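Local atomic coordinates of PKS (Streptomyces albus, PDB entry 4OQJ), a protein that probably acts as a polyketide synthase ketosynthase, condensing acyl chains held on carrier proteins during oxazolomycin biosynthesis. Residues L140-Y143 against L144-L148; A192-T195 against S196-V200. One frame throughout, in Å; residues are numbered along the deposited sequence.

Interaction 1. Residues L140-Y143 against L144-L148; sequences LNTY and LLHNL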
# COMPACT_ATOMS: atom_id res chain seq x y z
N LEU A 140 -12.40 -10.14 -2.74
CA LEU A 140 -12.21 -11.39 -3.43
C LEU A 140 -12.90 -11.35 -4.79
O LEU A 140 -14.07 -10.99 -4.87
CB LEU A 140 -12.78 -12.54 -2.60
CG LEU A 140 -12.78 -13.92 -3.25
CD1 LEU A 140 -11.35 -14.44 -3.45
CD2 LEU A 140 -13.60 -14.89 -2.41
N ASN A 141 -12.18 -11.71 -5.85
CA ASN A 141 -12.78 -11.62 -7.19
C ASN A 141 -13.57 -12.89 -7.48
O ASN A 141 -13.05 -13.84 -8.07
CB ASN A 141 -11.71 -11.38 -8.26
CG ASN A 141 -12.32 -11.02 -9.60
OD1 ASN A 141 -13.54 -11.11 -9.77
ND2 ASN A 141 -11.49 -10.62 -10.54
N THR A 142 -14.83 -12.92 -7.06
CA THR A 142 -15.67 -14.08 -7.31
C THR A 142 -16.18 -14.08 -8.76
O THR A 142 -16.66 -15.09 -9.24
CB THR A 142 -16.86 -14.14 -6.32
OG1 THR A 142 -17.50 -12.86 -6.24
CG2 THR A 142 -16.37 -14.55 -4.91
N TYR A 143 -16.06 -12.94 -9.44
CA TYR A 143 -16.41 -12.86 -10.88
C TYR A 143 -15.47 -13.73 -11.70
O TYR A 143 -15.90 -14.46 -12.59
CB TYR A 143 -16.33 -11.41 -11.36
CG TYR A 143 -16.93 -11.12 -12.72
CD1 TYR A 143 -18.30 -11.04 -12.90
CD2 TYR A 143 -16.12 -10.86 -13.81
CE1 TYR A 143 -18.85 -10.73 -14.13
CE2 TYR A 143 -16.65 -10.54 -15.04
CZ TYR A 143 -18.01 -10.48 -15.19
OH TYR A 143 -18.55 -10.16 -16.43
N LEU A 144 -14.19 -13.67 -11.38
CA LEU A 144 -13.18 -14.47 -12.03
C LEU A 144 -13.37 -15.95 -11.69
O LEU A 144 -13.32 -16.81 -12.56
CB LEU A 144 -11.78 -14.00 -11.61
CG LEU A 144 -10.59 -14.85 -12.05
CD1 LEU A 144 -10.44 -14.85 -13.56
CD2 LEU A 144 -9.33 -14.33 -11.38
N LEU A 145 -13.59 -16.23 -10.42
CA LEU A 145 -13.73 -17.61 -9.96
C LEU A 145 -15.01 -18.27 -10.48
O LEU A 145 -14.98 -19.43 -10.88
CB LEU A 145 -13.69 -17.66 -8.43
CG LEU A 145 -12.35 -17.28 -7.79
CD1 LEU A 145 -12.47 -17.17 -6.25
CD2 LEU A 145 -11.30 -18.30 -8.18
N HIS A 146 -16.13 -17.55 -10.45
CA HIS A 146 -17.42 -18.12 -10.88
C HIS A 146 -17.67 -17.90 -12.37
O HIS A 146 -17.66 -18.84 -13.15
CB HIS A 146 -18.58 -17.51 -10.09
CG HIS A 146 -18.52 -17.73 -8.61
ND1 HIS A 146 -19.53 -17.33 -7.76
CD2 HIS A 146 -17.57 -18.29 -7.82
CE1 HIS A 146 -19.22 -17.64 -6.52
NE2 HIS A 146 -18.03 -18.23 -6.53
N ASN A 147 -17.90 -16.65 -12.75
CA ASN A 147 -18.31 -16.32 -14.12
C ASN A 147 -17.27 -16.63 -15.19
O ASN A 147 -17.63 -17.02 -16.30
CB ASN A 147 -18.68 -14.84 -14.20
CG ASN A 147 -19.84 -14.48 -13.30
OD1 ASN A 147 -19.72 -14.50 -12.08
ND2 ASN A 147 -20.98 -14.16 -13.90
N LEU A 148 -16.00 -16.46 -14.86
CA LEU A 148 -14.91 -16.64 -15.82
C LEU A 148 -14.07 -17.88 -15.51
O LEU A 148 -13.08 -18.15 -16.21
CB LEU A 148 -14.00 -15.41 -15.84
CG LEU A 148 -14.66 -14.08 -16.18
CD1 LEU A 148 -13.61 -12.98 -16.17
CD2 LEU A 148 -15.33 -14.16 -17.54

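Interaction 2. Residues A192-T195 against S196-V200; sequences ACST and SLVAV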
# COMPACT_ATOMS: atom_id res chain seq x y z
N ALA A 192 -7.99 -6.88 3.83
CA ALA A 192 -9.33 -7.39 4.13
C ALA A 192 -10.26 -6.29 4.67
O ALA A 192 -10.34 -5.22 4.07
CB ALA A 192 -9.23 -8.58 5.11
N CYS A 193 -10.98 -6.53 5.76
CA CYS A 193 -12.05 -5.64 6.22
C CYS A 193 -11.60 -4.22 6.54
O CYS A 193 -12.42 -3.31 6.58
CB CYS A 193 -12.75 -6.20 7.48
SG CYS A 193 -12.73 -7.97 7.61
N SER A 194 -10.31 -4.03 6.78
CA SER A 194 -9.78 -2.69 7.08
C SER A 194 -9.20 -1.96 5.88
O SER A 194 -8.73 -0.82 6.02
CB SER A 194 -8.72 -2.80 8.18
OG SER A 194 -7.70 -3.70 7.80
N THR A 195 -9.25 -2.59 4.71
CA THR A 195 -8.68 -2.02 3.49
C THR A 195 -8.97 -0.54 3.28
O THR A 195 -8.08 0.23 2.94
CB THR A 195 -9.19 -2.79 2.24
OG1 THR A 195 -8.67 -4.13 2.26
CG2 THR A 195 -8.78 -2.09 0.95
N SER A 196 -10.22 -0.12 3.48
CA SER A 196 -10.61 1.26 3.21
C SER A 196 -9.80 2.28 3.97
O SER A 196 -9.36 3.27 3.40
CB SER A 196 -12.09 1.50 3.56
OG SER A 196 -12.95 0.90 2.61
N LEU A 197 -9.69 2.10 5.28
CA LEU A 197 -8.99 3.08 6.11
C LEU A 197 -7.48 2.97 6.00
O LEU A 197 -6.78 3.96 6.14
CB LEU A 197 -9.43 2.94 7.56
CG LEU A 197 -10.93 3.15 7.81
CD1 LEU A 197 -11.20 3.21 9.32
CD2 LEU A 197 -11.48 4.41 7.11
N VAL A 198 -6.96 1.78 5.71
CA VAL A 198 -5.54 1.65 5.38
C VAL A 198 -5.24 2.44 4.10
O VAL A 198 -4.23 3.14 4.04
CB VAL A 198 -5.13 0.17 5.22
CG1 VAL A 198 -3.68 0.04 4.76
CG2 VAL A 198 -5.32 -0.57 6.55
N ALA A 199 -6.11 2.37 3.09
CA ALA A 199 -5.89 3.13 1.87
C ALA A 199 -5.89 4.62 2.20
O ALA A 199 -5.05 5.38 1.71
CB ALA A 199 -6.95 2.81 0.83
N VAL A 200 -6.83 5.04 3.06
CA VAL A 200 -6.88 6.43 3.50
C VAL A 200 -5.57 6.79 4.21
O VAL A 200 -4.99 7.85 3.97
CB VAL A 200 -8.09 6.68 4.43
CG1 VAL A 200 -7.98 8.02 5.14
CG2 VAL A 200 -9.39 6.65 3.63
O HOH W 1 -12.62 -1.39 4.92

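Interaction 1. Residues L140-Y143 against L144-L148
Asn-141 and Leu-144 meet where the short helix 142-147 begins, with Asn-141 as its N-cap. Asn-141 OD1 accepts from the backbone N of Leu-144 at 3.1 Å, the donor standing 67° out of the carbonyl plane. With CG anti to the backbone N (chi1 -169°), the amide is swung forward over the first turn. Its ND2 is held by OD1 of Asn-167, so the short Asn side chain links two helices.

Backbone bonds then change pitch. From Leu-145 N to Asn-141 O the bond is weak, at 3.4 Å, while His-146 N to Thr-142 O is firm at 2.8 Å. Leu-148 N reaches back five residues to Tyr-143 O at 3.0 Å, which gives the turn at 144-147 a wider, pi-type shape.

Two CH-pi contacts join residues four apart. Thr-142 CB lies over the centre of the His-146 imidazole, 4.2 Å from the centroid, and Asn-147 CB sits over one face of the Tyr-143 ring, offset toward its rim. The Asn-147 amide plane is turned just 21° from that ring.

Two apolar contacts complete the turn: Leu-140 CD1 touches Leu-145 CD1 at 4.1 Å, and Leu-148 CD1 lies obliquely to the tyrosine ring, 4.0 Å from Tyr-143 CD2.

The polar ends of the aromatic-amide pair turn to main chain: Tyr-143 OH bonds Glu-101 O and Ala-706 N, and Asn-147 ND2 bonds Ala-706 O. Buried Tyr and Asn thus combine a CH-pi contact through CB with hydrogen bonds at their polar ends that tie Ala-706 to this helix.

Interaction 2. Residues A192-T195 against S196-V200
Ser-194 O takes the amide of Val-198 in a nearly straight bond of 3.2 Å (N-H...O angle 173°), and a weak, bent one from Leu-197 N. Thr-195 O accepts from Ala-199 N at 2.9 Å, so regular helical bonding is established at once. The amide of Ser-196 instead donates to a water, 3.1 Å from its N, which in turn donates to Cys-193 O.

Ala-192 O is gripped twice by Thr-195: by the backbone N at 2.9 Å and by OG1 at 2.7 Å, the latter in the carbonyl plane on a lone pair. A chi1 of -67° places OG1 beside its own backbone N, ready for this reach, and OG1 also bonds Thr-191 N. The small hydroxyls suit a buried turn: Ser-194 OG is satisfied by Thr-191 OG1 and Thr-441 O, Ser-196 OG by Thr-374 O. Val-198 CG2 lies against the Ser-194 hydroxyl, 4.1 Å from Ser-194 OG, a plain van der Waals approach.

A tight turn thus carries the chain from strand 186-190 into helix 195-209, with Cys-193 just ahead of the helix. The arrangement is consistent with the nucleophile elbow of thiolase-fold ketosynthases, and Cys-193 probably corresponds to their active-site cysteine.

Interaction 1 takes in the whole short helix 142-147 and interaction 2 the start of helix 195-209; the helices follow neighbouring parallel strands, 132-138 and 186-190. Their centres lie about 22 Å apart and their nearest atoms about 8 Å, without touching. The second subunit approaches both: its Leu-145 packs on Leu-145 at 140-148, while its Asp-170 bonds Ala-192 N at 192-200. The probable active site belongs to interaction 2, where His-371 touches Cys-193; interaction 1 lies farther from the chain centre, beside Trp-705 and Ala-706, near the end of the modelled chain. The potassium site at Ser-292 and Lys-294 involves neither contact.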